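Local coordinates for protein NAD-dependent aldehyde dehydrogenase (Burkholderia multivorans, PDB 5UJU) that probably oxidises aldehydes to carboxylic acids with NAD+ as the electron acceptor, at residues D98-A103 and T234-P239; A164-A169 and A543-A548; P217-Y222 and D530-G535; I290-F295 and A551-V556; W304-A309 and V314-A319. One frame throughout, in Å; residues are numbered along the deposited sequence.

Interaction 1: D98-A103 and T234-P239; sequences DALIAA and TVIVKP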
# COMPACT_ATOMS: atom_id res chain seq x y z
N ASP A 98 -23.07 14.81 -1.91
CA ASP A 98 -23.12 15.13 -3.33
C ASP A 98 -22.47 16.48 -3.64
O ASP A 98 -21.59 16.58 -4.50
CB ASP A 98 -24.58 15.15 -3.77
CG ASP A 98 -24.81 14.33 -4.99
OD1 ASP A 98 -24.52 14.84 -6.09
OD2 ASP A 98 -25.26 13.18 -4.85
N ALA A 99 -22.90 17.53 -2.94
CA ALA A 99 -22.37 18.86 -3.19
C ALA A 99 -20.88 18.94 -2.89
O ALA A 99 -20.12 19.58 -3.62
CB ALA A 99 -23.13 19.90 -2.36
N LEU A 100 -20.42 18.28 -1.82
CA LEU A 100 -19.01 18.40 -1.47
C LEU A 100 -18.15 17.57 -2.41
O LEU A 100 -17.02 17.96 -2.73
CB LEU A 100 -18.78 17.98 -0.01
CG LEU A 100 -19.44 18.84 1.07
CD1 LEU A 100 -18.97 18.35 2.45
CD2 LEU A 100 -19.11 20.32 0.90
N ILE A 101 -18.64 16.42 -2.85
CA ILE A 101 -17.91 15.66 -3.87
C ILE A 101 -17.76 16.49 -5.15
O ILE A 101 -16.69 16.51 -5.77
CB ILE A 101 -18.60 14.32 -4.14
CG1 ILE A 101 -18.33 13.34 -2.98
CG2 ILE A 101 -18.15 13.74 -5.48
CD1 ILE A 101 -19.11 12.06 -3.10
N ALA A 102 -18.83 17.18 -5.57
CA ALA A 102 -18.71 18.02 -6.78
C ALA A 102 -17.72 19.16 -6.55
O ALA A 102 -16.91 19.47 -7.44
CB ALA A 102 -20.07 18.57 -7.20
N ALA A 103 -17.77 19.79 -5.38
CA ALA A 103 -16.87 20.91 -5.12
C ALA A 103 -15.41 20.45 -5.08
O ALA A 103 -14.51 21.14 -5.59
CB ALA A 103 -17.27 21.63 -3.84
N THR A 234 -7.69 15.93 -2.98
CA THR A 234 -8.66 16.74 -2.27
C THR A 234 -9.24 15.91 -1.12
O THR A 234 -9.17 14.68 -1.14
CB THR A 234 -9.77 17.22 -3.21
OG1 THR A 234 -10.33 16.10 -3.90
CG2 THR A 234 -9.24 18.25 -4.25
N VAL A 235 -9.79 16.59 -0.11
CA VAL A 235 -10.19 15.92 1.13
C VAL A 235 -11.56 16.41 1.58
O VAL A 235 -11.80 17.61 1.67
CB VAL A 235 -9.16 16.16 2.25
CG1 VAL A 235 -9.48 15.31 3.46
CG2 VAL A 235 -7.75 15.88 1.76
N ILE A 236 -12.44 15.47 1.93
CA ILE A 236 -13.67 15.76 2.66
C ILE A 236 -13.45 15.27 4.09
O ILE A 236 -13.14 14.09 4.30
CB ILE A 236 -14.90 15.08 2.03
CG1 ILE A 236 -15.14 15.60 0.59
CG2 ILE A 236 -16.13 15.29 2.90
CD1 ILE A 236 -16.15 14.77 -0.20
N VAL A 237 -13.55 16.18 5.05
CA VAL A 237 -13.34 15.86 6.46
C VAL A 237 -14.71 15.68 7.11
O VAL A 237 -15.50 16.63 7.16
CB VAL A 237 -12.52 16.94 7.18
CG1 VAL A 237 -12.33 16.58 8.64
CG2 VAL A 237 -11.17 17.14 6.49
N LYS A 238 -14.98 14.47 7.59
CA LYS A 238 -16.23 14.11 8.25
C LYS A 238 -15.94 13.80 9.71
O LYS A 238 -15.62 12.64 10.04
CB LYS A 238 -16.88 12.91 7.56
CG LYS A 238 -18.40 12.81 7.74
CD LYS A 238 -18.86 12.55 9.17
CE LYS A 238 -18.42 11.16 9.65
NZ LYS A 238 -18.90 10.96 11.06
N PRO A 239 -16.01 14.76 10.62
CA PRO A 239 -15.67 14.46 12.01
C PRO A 239 -16.72 13.59 12.68
O PRO A 239 -17.86 13.47 12.24
CB PRO A 239 -15.59 15.84 12.69
CG PRO A 239 -15.61 16.86 11.54
CD PRO A 239 -16.31 16.19 10.40
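Lys238 NZ, two residues along the strand from the Ile236 that meets Leu100 and Ile101, is gripped by two acceptors: it donates to Pro239 O at 3.0 Å, approaching from above the carbonyl plane, and forms a salt bridge with Asp277. At the start of the strand Thr234 OG1 is held as well, by Thr207 and by Gln108 farther along the same helix that carries Leu100. Between these two polar points the contact is wholly apolar. The CB of Ile236 is directed toward the helix, and its extended outer chain (chi2 168°) carries CD1 to the helix surface, where it lies 3.8 Å from Ile101 CG1 and 4.2 Å from Leu100 CB. Ile236 CD1 also comes within 4.1 Å of Leu100 C, so it lies against the backbone between the two residues as well as their side chains. Strand 234-238 belongs to the parallel part of the Rossmann-like sheet expected to hold the cofactor in this family, and helix 97-132 covers it here. Leu100 adds a second touch, its CD1 resting 4.2 Å from Ile236 CG2, the short branch, which lies anti to the backbone N. Although the CB of Ile101 is directed away from the strand, CG1 sits beside its own backbone N (chi1 -75°) and so remains at the interface. Thr269 of the adjoining strand 268-270 packs against both Leu100 and Ile236.

Interaction 2: A164-A169 and A543-A548; sequences ALEAVA and ALADAA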
# COMPACT_ATOMS: atom_id res chain seq x y z
N ALA A 164 0.98 15.09 11.92
CA ALA A 164 0.70 15.61 10.58
C ALA A 164 2.00 15.85 9.82
O ALA A 164 2.16 15.41 8.67
CB ALA A 164 -0.12 16.89 10.68
N LEU A 165 2.98 16.49 10.47
CA LEU A 165 4.24 16.79 9.81
C LEU A 165 4.99 15.51 9.45
O LEU A 165 5.61 15.42 8.38
CB LEU A 165 5.11 17.65 10.73
CG LEU A 165 6.46 18.04 10.12
CD1 LEU A 165 6.28 19.15 9.14
CD2 LEU A 165 7.47 18.43 11.16
N GLU A 166 4.91 14.51 10.33
CA GLU A 166 5.47 13.19 10.04
C GLU A 166 4.87 12.61 8.76
O GLU A 166 5.59 12.08 7.91
CB GLU A 166 5.21 12.27 11.23
CG GLU A 166 5.76 10.88 11.07
CD GLU A 166 5.46 10.03 12.30
OE1 GLU A 166 4.27 9.94 12.67
OE2 GLU A 166 6.41 9.48 12.88
N ALA A 167 3.55 12.70 8.61
CA ALA A 167 2.90 12.19 7.41
C ALA A 167 3.37 12.94 6.16
O ALA A 167 3.60 12.33 5.11
CB ALA A 167 1.38 12.27 7.56
N VAL A 168 3.52 14.27 6.26
CA VAL A 168 4.00 15.06 5.13
C VAL A 168 5.42 14.65 4.78
O VAL A 168 5.77 14.51 3.60
CB VAL A 168 3.91 16.56 5.46
CG1 VAL A 168 4.60 17.38 4.37
CG2 VAL A 168 2.46 16.99 5.61
N ALA A 169 6.26 14.40 5.80
CA ALA A 169 7.65 14.02 5.56
C ALA A 169 7.74 12.67 4.85
O ALA A 169 8.54 12.52 3.91
CB ALA A 169 8.42 13.99 6.88
N ALA A 543 0.14 1.65 9.84
CA ALA A 543 0.94 2.26 10.89
C ALA A 543 1.06 3.76 10.68
O ALA A 543 1.21 4.22 9.55
CB ALA A 543 2.35 1.66 10.92
N LEU A 544 1.03 4.50 11.79
CA LEU A 544 1.29 5.94 11.80
C LEU A 544 2.72 6.16 12.28
O LEU A 544 3.02 5.97 13.46
CB LEU A 544 0.31 6.66 12.73
CG LEU A 544 -1.20 6.60 12.55
CD1 LEU A 544 -1.89 7.37 13.69
CD2 LEU A 544 -1.62 7.14 11.18
N ALA A 545 3.64 6.49 11.36
CA ALA A 545 3.41 6.48 9.91
C ALA A 545 4.63 5.82 9.27
O ALA A 545 5.71 5.79 9.87
CB ALA A 545 3.22 7.90 9.37
N ASP A 546 4.46 5.27 8.07
CA ASP A 546 5.56 4.62 7.36
C ASP A 546 5.35 4.80 5.86
O ASP A 546 4.41 5.49 5.42
CB ASP A 546 5.68 3.14 7.75
CG ASP A 546 4.41 2.33 7.41
OD1 ASP A 546 3.46 2.87 6.80
OD2 ASP A 546 4.38 1.14 7.77
N ALA A 547 6.21 4.15 5.07
CA ALA A 547 6.13 4.27 3.61
C ALA A 547 4.80 3.76 3.09
O ALA A 547 4.20 4.37 2.20
CB ALA A 547 7.29 3.54 2.95
N ALA A 548 4.33 2.62 3.60
CA ALA A 548 3.07 2.08 3.11
C ALA A 548 1.92 3.03 3.40
O ALA A 548 0.91 3.01 2.69
CB ALA A 548 2.78 0.71 3.74
O HOH W 1 7.00 6.81 11.94
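Glu166 reaches from its helix to Ala545, and its side chain can be followed outward atom by atom. CB leaves the helix toward segment 543-548, and CG lies anti to the backbone N (chi1 -179°); with chi2 also fully extended, CB and CG act as a straight spacer that carries the carboxylate across the gap. CD arrives 4.1 Å from Ala545 N. Beyond it the two oxygens part company. OE1 is the one that packs on the other segment, 3.7 Å from Ala545 N and 4.0 Å from Ala545 CB, while its ionic partner is Arg163, one turn back on the same helix. OE2 accepts a bond from the backbone N of Phe528 and a second from a water at 2.9 Å. That water gives its other hydrogen to Ala545 O at 2.6 Å, so a single molecule ties the buried acid to the backbone of the second segment. The chain is turned sharply here, because the peptide bond before Ala545 is cis. The next residue, Asp546, is the N-cap of helix 547-550: its OD1 takes the N-H of Phe549, and its OD2 forms a salt bridge with Arg555 of the second subunit, which places this turn at the dimer interface. Helix 158-175 thus has the turn at Ala545 against one part of its surface, with Tyr170 also touching Ala545, and through Ala164, Leu165 and Val168 it packs on helices 97-132 and 217-230.

Interaction 3: P217-Y222 and D530-G535; sequences PTWNGY and DFHGTG. With EDO (1,2-ethanediol), chain G.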
# COMPACT_ATOMS: atom_id res chain seq x y z
N PRO A 217 -9.67 13.79 17.88
CA PRO A 217 -10.06 14.23 16.52
C PRO A 217 -8.90 14.71 15.67
O PRO A 217 -8.80 14.33 14.49
CB PRO A 217 -11.09 15.34 16.80
CG PRO A 217 -10.74 15.85 18.18
CD PRO A 217 -10.26 14.63 18.94
N THR A 218 -8.00 15.52 16.23
CA THR A 218 -6.87 15.98 15.44
C THR A 218 -5.72 14.97 15.43
O THR A 218 -5.11 14.74 14.39
CB THR A 218 -6.38 17.34 15.95
OG1 THR A 218 -6.04 17.26 17.34
CG2 THR A 218 -7.47 18.40 15.75
N TRP A 219 -5.42 14.36 16.57
CA TRP A 219 -4.27 13.45 16.63
C TRP A 219 -4.47 12.26 15.71
O TRP A 219 -3.56 11.85 14.99
CB TRP A 219 -4.03 12.98 18.06
CG TRP A 219 -2.67 12.36 18.28
CD1 TRP A 219 -1.54 12.99 18.74
CD2 TRP A 219 -2.29 10.99 18.06
NE1 TRP A 219 -0.50 12.09 18.83
CE2 TRP A 219 -0.93 10.86 18.41
CE3 TRP A 219 -2.98 9.85 17.60
CZ2 TRP A 219 -0.24 9.65 18.31
CZ3 TRP A 219 -2.29 8.65 17.50
CH2 TRP A 219 -0.94 8.56 17.86
N ASN A 220 -5.67 11.67 15.75
CA ASN A 220 -5.99 10.58 14.82
C ASN A 220 -6.38 11.09 13.44
O ASN A 220 -6.16 10.38 12.45
CB ASN A 220 -7.10 9.69 15.38
CG ASN A 220 -6.62 8.78 16.50
OD1 ASN A 220 -7.15 8.79 17.61
ND2 ASN A 220 -5.61 7.97 16.20
N GLY A 221 -6.99 12.27 13.34
CA GLY A 221 -7.45 12.74 12.04
C GLY A 221 -6.37 13.34 11.17
O GLY A 221 -6.39 13.17 9.94
N TYR A 222 -5.41 14.04 11.78
CA TYR A 222 -4.40 14.75 10.98
C TYR A 222 -3.56 13.86 10.09
O TYR A 222 -3.27 14.29 8.96
CB TYR A 222 -3.47 15.56 11.88
CG TYR A 222 -4.03 16.87 12.34
CD1 TYR A 222 -5.36 17.20 12.11
CD2 TYR A 222 -3.24 17.78 13.03
CE1 TYR A 222 -5.89 18.42 12.56
CE2 TYR A 222 -3.75 18.97 13.47
CZ TYR A 222 -5.07 19.29 13.23
OH TYR A 222 -5.56 20.50 13.67
N ASP A 530 8.24 6.58 17.37
CA ASP A 530 7.33 5.48 17.70
C ASP A 530 6.29 5.31 16.59
O ASP A 530 5.52 6.23 16.32
CB ASP A 530 6.64 5.75 19.04
CG ASP A 530 7.64 5.97 20.17
OD1 ASP A 530 8.65 5.25 20.25
OD2 ASP A 530 7.40 6.89 20.99
N PHE A 531 6.27 4.13 15.98
CA PHE A 531 5.17 3.76 15.10
C PHE A 531 3.93 3.53 15.95
O PHE A 531 3.94 2.72 16.88
CB PHE A 531 5.51 2.49 14.32
CG PHE A 531 6.68 2.65 13.40
CD1 PHE A 531 6.56 3.34 12.20
CD2 PHE A 531 7.92 2.09 13.73
CE1 PHE A 531 7.64 3.48 11.35
CE2 PHE A 531 9.00 2.23 12.90
CZ PHE A 531 8.86 2.93 11.70
N HIS A 532 2.85 4.24 15.62
CA HIS A 532 1.57 4.06 16.30
C HIS A 532 0.79 2.97 15.57
O HIS A 532 0.32 3.18 14.44
CB HIS A 532 0.79 5.38 16.33
CG HIS A 532 -0.57 5.25 16.93
ND1 HIS A 532 -0.77 5.18 18.29
CD2 HIS A 532 -1.79 5.17 16.35
CE1 HIS A 532 -2.07 5.07 18.53
NE2 HIS A 532 -2.71 5.07 17.37
N GLY A 533 0.64 1.82 16.21
CA GLY A 533 0.13 0.63 15.55
C GLY A 533 1.13 0.07 14.56
O GLY A 533 2.03 0.78 14.10
N THR A 534 0.99 -1.21 14.21
CA THR A 534 1.89 -1.81 13.22
C THR A 534 1.24 -2.01 11.87
O THR A 534 1.95 -1.99 10.86
CB THR A 534 2.41 -3.16 13.72
OG1 THR A 534 1.30 -4.08 13.84
CG2 THR A 534 3.13 -3.01 15.07
N GLY A 535 -0.08 -2.19 11.82
CA GLY A 535 -0.74 -2.68 10.63
C GLY A 535 -0.76 -4.19 10.49
O GLY A 535 -1.22 -4.69 9.45
C1 EDO G . 7.99 8.24 24.68
O1 EDO G . 6.68 8.39 24.13
C2 EDO G . 8.99 7.81 23.60
O2 EDO G . 8.70 6.49 23.11
O HOH W 2 -5.72 4.74 16.96
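Trp219 drives the edge of its six-membered ring into the face of the His532 imidazole, and this T-shaped pair is the tight part of the contact. The centroids are 4.6 Å apart and the planes stand at 80°. CH2 of Trp219 sits 3.4 Å from ND1 of His532, offset toward the rim of the imidazole, while CZ3 of Trp219 lies 3.6 Å from His532 NE2, over the same face but at the far end. His532 presents that face because its CG is anti to the backbone N (chi1 176°), which sends the ring out toward the helix. The Asn220 side is looser. Its ND2 stops 4.3 Å from His532 NE2, and a water spans the two groups instead, 3.1 Å from NE2 in the plane of the imidazole and bonded only weakly to ND2. Asp530 lies apart from the ring pair: its OD2 accepts a 2.5 Å bond from O2 of an ethanediol (probably from the crystallisation liquor) that also reaches Arg560 and Lys198 of the second subunit. Segment 530-535 is a loop after strand 511-514; His532 joins it to the first turns of helix 217-230, which helices 158-175 and 245-260 touch through Thr218 and Tyr222.

Interaction 4: I290-F295 and A551-V556; sequences IKLIDF and ANRFRV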
# COMPACT_ATOMS: atom_id res chain seq x y z
N ILE A 290 -14.73 8.71 -4.19
CA ILE A 290 -13.93 8.60 -2.97
C ILE A 290 -12.88 7.52 -3.21
O ILE A 290 -13.20 6.34 -3.35
CB ILE A 290 -14.82 8.28 -1.76
CG1 ILE A 290 -15.84 9.41 -1.57
CG2 ILE A 290 -13.97 8.06 -0.48
CD1 ILE A 290 -15.20 10.76 -1.26
N LYS A 291 -11.61 7.94 -3.30
CA LYS A 291 -10.53 7.03 -3.65
C LYS A 291 -9.66 6.65 -2.46
O LYS A 291 -8.91 5.67 -2.55
CB LYS A 291 -9.62 7.65 -4.72
CG LYS A 291 -10.35 7.98 -6.02
CD LYS A 291 -10.86 6.71 -6.64
CE LYS A 291 -11.32 6.97 -8.06
NZ LYS A 291 -12.02 5.78 -8.59
N LEU A 292 -9.72 7.42 -1.38
CA LEU A 292 -8.95 7.17 -0.17
C LEU A 292 -9.88 7.36 1.01
O LEU A 292 -10.73 8.26 1.00
CB LEU A 292 -7.75 8.12 -0.06
CG LEU A 292 -6.80 8.28 -1.27
CD1 LEU A 292 -5.74 9.33 -1.06
CD2 LEU A 292 -6.12 6.97 -1.56
N ILE A 293 -9.75 6.51 2.03
CA ILE A 293 -10.52 6.66 3.27
C ILE A 293 -9.58 6.43 4.44
O ILE A 293 -8.90 5.40 4.48
CB ILE A 293 -11.70 5.67 3.35
CG1 ILE A 293 -12.66 5.85 2.16
CG2 ILE A 293 -12.44 5.79 4.72
CD1 ILE A 293 -13.79 4.80 2.12
N ASP A 294 -9.55 7.37 5.38
CA ASP A 294 -8.83 7.22 6.65
C ASP A 294 -9.84 7.24 7.79
O ASP A 294 -10.56 8.23 7.96
CB ASP A 294 -7.77 8.32 6.84
CG ASP A 294 -6.56 8.13 5.93
OD1 ASP A 294 -5.54 7.53 6.35
OD2 ASP A 294 -6.63 8.55 4.76
N PHE A 295 -9.88 6.16 8.57
CA PHE A 295 -10.92 5.96 9.56
C PHE A 295 -10.33 5.61 10.92
O PHE A 295 -9.42 4.78 11.01
CB PHE A 295 -11.87 4.84 9.10
CG PHE A 295 -12.77 4.30 10.20
CD1 PHE A 295 -12.36 3.24 11.00
CD2 PHE A 295 -14.03 4.84 10.41
CE1 PHE A 295 -13.20 2.73 11.99
CE2 PHE A 295 -14.87 4.34 11.39
CZ PHE A 295 -14.46 3.28 12.18
N ALA A 551 2.62 5.73 0.19
CA ALA A 551 3.14 5.46 -1.15
C ALA A 551 2.05 5.15 -2.16
O ALA A 551 2.31 5.24 -3.37
CB ALA A 551 4.14 4.30 -1.12
N ASN A 552 0.86 4.77 -1.72
CA ASN A 552 -0.23 4.45 -2.63
C ASN A 552 -1.18 5.62 -2.85
O ASN A 552 -2.16 5.46 -3.57
CB ASN A 552 -1.03 3.25 -2.10
CG ASN A 552 -1.44 2.31 -3.20
OD1 ASN A 552 -1.03 2.45 -4.35
ND2 ASN A 552 -2.27 1.34 -2.85
N ARG A 553 -0.96 6.77 -2.21
CA ARG A 553 -1.91 7.88 -2.32
C ARG A 553 -1.69 8.74 -3.56
O ARG A 553 -2.51 9.63 -3.83
CB ARG A 553 -1.86 8.76 -1.06
CG ARG A 553 -2.08 7.96 0.25
CD ARG A 553 -2.15 8.89 1.46
NE ARG A 553 -2.23 8.14 2.72
CZ ARG A 553 -3.32 8.06 3.49
NH1 ARG A 553 -4.44 8.69 3.16
NH2 ARG A 553 -3.27 7.32 4.60
N PHE A 554 -0.62 8.49 -4.30
CA PHE A 554 -0.38 9.12 -5.60
C PHE A 554 0.01 8.00 -6.55
O PHE A 554 0.39 6.90 -6.12
CB PHE A 554 0.75 10.18 -5.54
CG PHE A 554 2.09 9.59 -5.20
CD1 PHE A 554 2.98 9.21 -6.20
CD2 PHE A 554 2.43 9.34 -3.88
CE1 PHE A 554 4.20 8.63 -5.89
CE2 PHE A 554 3.65 8.75 -3.56
CZ PHE A 554 4.54 8.40 -4.56
N ARG A 555 -0.09 8.29 -7.85
CA ARG A 555 0.41 7.40 -8.88
C ARG A 555 1.31 8.20 -9.81
O ARG A 555 1.41 9.43 -9.70
CB ARG A 555 -0.75 6.73 -9.65
CG ARG A 555 -1.75 5.94 -8.79
CD ARG A 555 -1.24 4.54 -8.37
NE ARG A 555 -0.19 4.64 -7.36
CZ ARG A 555 0.82 3.78 -7.24
NH1 ARG A 555 0.92 2.76 -8.07
NH2 ARG A 555 1.75 3.97 -6.30
N VAL A 556 2.02 7.50 -10.70
CA VAL A 556 2.92 8.11 -11.67
C VAL A 556 2.45 7.73 -13.06
O VAL A 556 2.37 6.54 -13.39
CB VAL A 556 4.38 7.68 -11.44
CG1 VAL A 556 5.32 8.42 -12.38
CG2 VAL A 556 4.79 7.92 -9.99
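Arg553 and Asp294 meet end-on through two nearly parallel bonds. NH1 donates to Asp294 OD2 at 2.7 Å and almost dead straight (178°), and NH2 donates to Asp294 OD1 at 2.9 Å. Each oxygen uses its syn lone pair, and carboxylate and guanidinium are only 14° from coplanar, so the fork fixes the rotation of both groups. Nearer the arginine backbone, Leu292 CD1 packs on CB of Arg553 at 3.9 Å and buttresses the root of the chain, which runs extended from CG to NE.

A second shell holds the guanidinium in place. NE donates to Phe549 O, and NH1 makes a further salt bridge with Asp228 of helix 217-230, so two acids share one positive charge, which probably favours the ionised form of both. Tyr315 and Phe549 add cation-pi contacts, while the backbone is held through Arg553 O, which accepts from Asn233. Two residues on, Arg555 curls back, its NE bonding Phe554 O at 2.6 Å.

Both strands pair with the long strand 191-211 of one sheet: 290-296 runs parallel to it, 554-562 antiparallel. The arrangement is consistent with the junction seen in aldehyde dehydrogenases between the Rossmann-like cofactor domain and the long strands of the oligomerisation arm.

Interaction 5: W304-A309 and V314-A319; sequences WLERHA and VYTEKA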
# COMPACT_ATOMS: atom_id res chain seq x y z
N TRP A 304 -16.03 -2.92 8.05
CA TRP A 304 -16.99 -2.71 6.97
C TRP A 304 -16.36 -1.93 5.82
O TRP A 304 -16.49 -2.32 4.66
CB TRP A 304 -18.24 -1.99 7.51
CG TRP A 304 -19.36 -1.90 6.52
CD1 TRP A 304 -20.41 -2.76 6.40
CD2 TRP A 304 -19.54 -0.90 5.51
NE1 TRP A 304 -21.24 -2.35 5.38
CE2 TRP A 304 -20.72 -1.21 4.82
CE3 TRP A 304 -18.82 0.24 5.13
CZ2 TRP A 304 -21.20 -0.44 3.76
CZ3 TRP A 304 -19.29 1.01 4.08
CH2 TRP A 304 -20.47 0.66 3.40
N LEU A 305 -15.63 -0.85 6.14
CA LEU A 305 -15.00 -0.02 5.11
C LEU A 305 -13.95 -0.80 4.32
O LEU A 305 -13.87 -0.69 3.09
CB LEU A 305 -14.36 1.21 5.75
CG LEU A 305 -15.33 2.21 6.36
CD1 LEU A 305 -14.58 3.12 7.29
CD2 LEU A 305 -15.97 3.04 5.26
N GLU A 306 -13.10 -1.56 5.02
CA GLU A 306 -12.06 -2.32 4.34
C GLU A 306 -12.67 -3.30 3.34
O GLU A 306 -12.13 -3.51 2.25
CB GLU A 306 -11.21 -3.09 5.35
CG GLU A 306 -10.47 -2.22 6.34
CD GLU A 306 -9.92 -3.04 7.49
OE1 GLU A 306 -10.02 -4.28 7.40
OE2 GLU A 306 -9.42 -2.47 8.47
N ARG A 307 -13.81 -3.89 3.68
CA ARG A 307 -14.40 -4.92 2.86
C ARG A 307 -15.32 -4.37 1.77
O ARG A 307 -15.40 -4.96 0.68
CB ARG A 307 -15.18 -5.90 3.74
CG ARG A 307 -14.28 -6.67 4.68
CD ARG A 307 -15.07 -7.44 5.72
NE ARG A 307 -14.17 -8.16 6.62
CZ ARG A 307 -14.09 -9.48 6.69
NH1 ARG A 307 -14.86 -10.25 5.92
NH2 ARG A 307 -13.24 -10.04 7.54
N HIS A 308 -15.99 -3.25 2.02
CA HIS A 308 -17.05 -2.83 1.11
C HIS A 308 -16.70 -1.62 0.25
O HIS A 308 -17.22 -1.53 -0.86
CB HIS A 308 -18.33 -2.56 1.91
CG HIS A 308 -18.86 -3.81 2.53
ND1 HIS A 308 -18.58 -4.16 3.84
CD2 HIS A 308 -19.57 -4.83 2.01
CE1 HIS A 308 -19.14 -5.33 4.10
NE2 HIS A 308 -19.73 -5.76 3.00
N ALA A 309 -15.83 -0.73 0.71
CA ALA A 309 -15.39 0.40 -0.12
C ALA A 309 -14.23 -0.08 -1.00
O ALA A 309 -13.07 0.31 -0.86
CB ALA A 309 -14.97 1.57 0.76
N VAL A 314 -8.22 2.02 1.91
CA VAL A 314 -8.81 2.22 3.23
C VAL A 314 -7.73 2.02 4.29
O VAL A 314 -7.08 0.97 4.34
CB VAL A 314 -10.00 1.28 3.45
CG1 VAL A 314 -10.65 1.56 4.80
CG2 VAL A 314 -11.00 1.46 2.34
N TYR A 315 -7.56 3.03 5.15
CA TYR A 315 -6.64 2.99 6.28
C TYR A 315 -7.45 3.09 7.55
O TYR A 315 -8.24 4.03 7.71
CB TYR A 315 -5.63 4.13 6.20
CG TYR A 315 -4.95 4.21 4.85
CD1 TYR A 315 -3.77 3.52 4.61
CD2 TYR A 315 -5.50 4.97 3.81
CE1 TYR A 315 -3.14 3.58 3.39
CE2 TYR A 315 -4.88 5.03 2.57
CZ TYR A 315 -3.70 4.32 2.36
OH TYR A 315 -3.06 4.37 1.15
N THR A 316 -7.28 2.13 8.46
CA THR A 316 -8.17 2.04 9.61
C THR A 316 -7.37 1.97 10.90
O THR A 316 -6.28 1.38 10.93
CB THR A 316 -9.10 0.81 9.54
OG1 THR A 316 -8.31 -0.38 9.43
CG2 THR A 316 -10.06 0.91 8.35
N GLU A 317 -7.92 2.60 11.93
CA GLU A 317 -7.57 2.42 13.34
C GLU A 317 -8.82 1.91 14.05
O GLU A 317 -9.85 2.58 14.04
CB GLU A 317 -7.13 3.73 14.00
CG GLU A 317 -5.93 4.43 13.38
CD GLU A 317 -4.63 3.89 13.93
OE1 GLU A 317 -4.67 3.31 15.04
OE2 GLU A 317 -3.58 4.06 13.28
N LYS A 318 -8.72 0.73 14.66
CA LYS A 318 -9.86 0.05 15.25
C LYS A 318 -9.56 -0.26 16.72
O LYS A 318 -8.60 0.25 17.30
CB LYS A 318 -10.21 -1.19 14.42
CG LYS A 318 -10.53 -0.86 12.93
CD LYS A 318 -10.46 -2.09 12.01
CE LYS A 318 -9.04 -2.55 11.75
NZ LYS A 318 -9.01 -3.65 10.73
N ALA A 319 -10.37 -1.12 17.32
CA ALA A 319 -10.20 -1.45 18.73
C ALA A 319 -9.23 -2.60 18.91
O ALA A 319 -9.08 -3.46 18.03
CB ALA A 319 -11.55 -1.82 19.36
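A beta-alpha-beta unit of the Rossmann-like domain, strand 290-296, helix 299-308 and strand 313-317, makes its return turn here, and Val314 at the start of the returning strand fits against the last turn of the helix. Over 304-308 and 314-317 the axes run nearly antiparallel, at 161°, and approach to 8.3 Å. Val314 divides its branches: CG1, anti to the backbone N, lies 3.8 Å from Leu305 CB, while CG2 rests 3.7 Å from Leu305 O and also faces Ala309, where the chain leaves the helix. Leu305 and Ala309 continue inward to Phe295 and Ile293 of the first strand, completing the layer between helix and sheet. Toward the rim the contact turns polar. Glu306 stretches alongside the strand, its chain extended beyond CG (chi2 167°), and its CG packs 3.7 Å from Thr316 CG2. Both polar bonds end on one oxygen, OE2, which is likely to draw much of the negative charge to itself. Thr316 OG1 donates to Glu306 OE2 at 2.6 Å, on that oxygen's anti lone pair. Lys318, its chain bent at chi3, approaches from the other direction and closes the salt bridge with NZ 2.6 Å from Glu306 OE2, on the syn lone pair.

Overall arrangement
Followed from the N terminus, the chain opens interactions 1, 2 and 3 in turn on helices 97-132, 158-175 and 217-230. Strand 234-238 then closes interaction 1, which therefore crosses 2 and 3. Strand 290-296 opens interaction 4, and the short-range interaction 5 closes almost at once within the loops of 2, 3 and 4. The C-terminal part closes the rest: 530-535 ends interaction 3, which lies wholly within 2; 543-548 ends 2; and 551-556 ends 4, crossing both. Interactions 1, 4 and 5 gather on one sheet, with 4 and 5 on neighbouring strands; 2, 3 and 4 each have several residues at the second subunit, which interaction 5 touches through one.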